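Local coordinates for Lin2004 protein (Listeria innocua, PDB 2HUJ), which is of unknown function but represents a novel bacterial protein family that adopts a four-helical bundle fold, at residues A[69-72]-A[73-77]. Numbering follows the deposited sequence.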
loop_
_atom_site.group_PDB
_atom_site.type_symbol
_atom_site.label_atom_id
_atom_site.label_comp_id
_atom_site.label_asym_id
_atom_site.label_seq_id
_atom_site.Cartn_x
_atom_site.Cartn_y
_atom_site.Cartn_z
ATOM N N ASP A 69 -8.407 5.589 1.714
ATOM C CA ASP A 69 -9.310 5.460 0.582
ATOM C C ASP A 69 -9.526 3.980 0.272
ATOM O O ASP A 69 -10.652 3.537 0.051
ATOM C CB ASP A 69 -8.721 6.156 -0.651
ATOM C CG ASP A 69 -8.894 7.670 -0.634
ATOM O OD1 ASP A 69 -9.367 8.228 0.386
ATOM O OD2 ASP A 69 -8.500 8.299 -1.647
ATOM N N PHE A 70 -8.444 3.202 0.297
ATOM C CA PHE A 70 -8.564 1.770 0.070
ATOM C C PHE A 70 -9.414 1.091 1.136
ATOM O O PHE A 70 -10.348 0.354 0.821
ATOM C CB PHE A 70 -7.182 1.131 -0.002
ATOM C CG PHE A 70 -7.190 -0.373 0.025
ATOM C CD1 PHE A 70 -7.437 -1.147 -1.146
ATOM C CD2 PHE A 70 -6.903 -1.047 1.204
ATOM C CE1 PHE A 70 -7.394 -2.525 -1.093
ATOM C CE2 PHE A 70 -6.874 -2.420 1.255
ATOM C CZ PHE A 70 -7.130 -3.169 0.123
ATOM N N LEU A 71 -9.109 1.350 2.397
ATOM C CA LEU A 71 -9.822 0.691 3.488
ATOM C C LEU A 71 -11.299 1.039 3.532
ATOM O O LEU A 71 -12.118 0.193 3.879
ATOM C CB LEU A 71 -9.206 1.023 4.835
ATOM C CG LEU A 71 -7.840 0.375 5.107
ATOM C CD1 LEU A 71 -7.305 0.962 6.401
ATOM C CD2 LEU A 71 -7.943 -1.142 5.164
ATOM N N GLU A 72 -11.635 2.274 3.185
ATOM C CA GLU A 72 -13.037 2.731 3.142
ATOM C C GLU A 72 -13.931 1.771 2.376
ATOM O O GLU A 72 -15.043 1.507 2.797
ATOM C CB GLU A 72 -13.104 4.124 2.509
ATOM C CG GLU A 72 -14.449 4.774 2.590
ATOM C CD GLU A 72 -14.582 6.013 1.716
ATOM O OE1 GLU A 72 -13.582 6.451 1.086
ATOM O OE2 GLU A 72 -15.715 6.543 1.673
ATOM N N LEU A 73 -13.430 1.254 1.259
ATOM C CA LEU A 73 -14.147 0.275 0.439
ATOM C C LEU A 73 -13.775 -1.179 0.702
ATOM O O LEU A 73 -14.627 -2.074 0.632
ATOM C CB LEU A 73 -13.902 0.576 -1.031
ATOM C CG LEU A 73 -14.290 1.977 -1.510
ATOM C CD1 LEU A 73 -14.174 1.999 -3.010
ATOM C CD2 LEU A 73 -15.708 2.318 -1.096
ATOM N N ALA A 74 -12.518 -1.418 1.073
ATOM C CA ALA A 74 -11.999 -2.767 1.221
ATOM C C ALA A 74 -12.562 -3.476 2.441
ATOM O O ALA A 74 -12.771 -4.688 2.397
ATOM C CB ALA A 74 -10.436 -2.746 1.331
ATOM N N ILE A 75 -12.734 -2.766 3.551
ATOM C CA ILE A 75 -13.283 -3.409 4.749
ATOM C C ILE A 75 -14.724 -3.889 4.554
ATOM O O ILE A 75 -14.998 -5.077 4.780
ATOM C CB ILE A 75 -13.086 -2.571 6.033
ATOM C CG1 ILE A 75 -11.615 -2.265 6.261
ATOM C CG2 ILE A 75 -13.666 -3.325 7.257
ATOM C CD1 ILE A 75 -10.694 -3.460 6.162
ATOM N N PRO A 76 -15.648 -3.007 4.115
ATOM C CA PRO A 76 -17.002 -3.494 3.791
ATOM C C PRO A 76 -16.985 -4.637 2.760
ATOM O O PRO A 76 -17.723 -5.623 2.895
ATOM C CB PRO A 76 -17.675 -2.255 3.197
ATOM C CG PRO A 76 -16.922 -1.101 3.766
ATOM C CD PRO A 76 -15.534 -1.544 3.976
ATOM N N TRP A 77 -16.133 -4.521 1.747
ATOM C CA TRP A 77 -16.013 -5.587 0.754
ATOM C C TRP A 77 -15.565 -6.897 1.382
ATOM O O TRP A 77 -16.175 -7.935 1.145
ATOM C CB TRP A 77 -15.048 -5.181 -0.359
ATOM C CG TRP A 77 -14.622 -6.285 -1.277
ATOM C CD1 TRP A 77 -15.341 -6.815 -2.297
ATOM C CD2 TRP A 77 -13.348 -6.952 -1.297
ATOM N NE1 TRP A 77 -14.612 -7.795 -2.922
ATOM C CE2 TRP A 77 -13.383 -7.884 -2.337
ATOM C CE3 TRP A 77 -12.186 -6.842 -0.540
ATOM C CZ2 TRP A 77 -12.296 -8.703 -2.641
ATOM C CZ3 TRP A 77 -11.128 -7.655 -0.841
ATOM C CH2 TRP A 77 -11.191 -8.579 -1.877
#
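The carbonyl oxygen F70 O takes two backbone N-H groups from the next turn. The stronger bond comes from A74 N, 2.8 Å from F70 O. L73 N, 3.2 Å from F70 O, adds a weak one. One residue on, I75 N donates a hydrogen bond to L71 O, 3.0 Å away. The D69 carbonyl has a partner outside this turn: D69 O accepts from R25, whose guanidinium group also forms a salt bridge with E72 OE1 and whose side chain packs against L73. P76, lacking an N-H, breaks the next i to i+4 link: its CD sits 3.3 Å from E72 O, and the helix kinks there.

This turn belongs to helix 52-81 of the four-helical bundle; F70 and A74 are buried in it, while E72 and P76 are exposed. The F70 ring touches all three other helices through T26, L91, C95 and L126. With CG anti to the backbone N (chi1 169°), the ring swings toward the following turn, and A74 CB lies over one face in a CH-pi contact, 3.6 Å from the ring centroid, offset toward the rim on the CZ side and 3.5 Å from CZ. L71 and I75, four residues apart, run side by side in the same direction, L71 CD2 meeting I75 CD1 at 3.7 Å; L71 also touches C95 and I75 touches E88, both on helix 88-104.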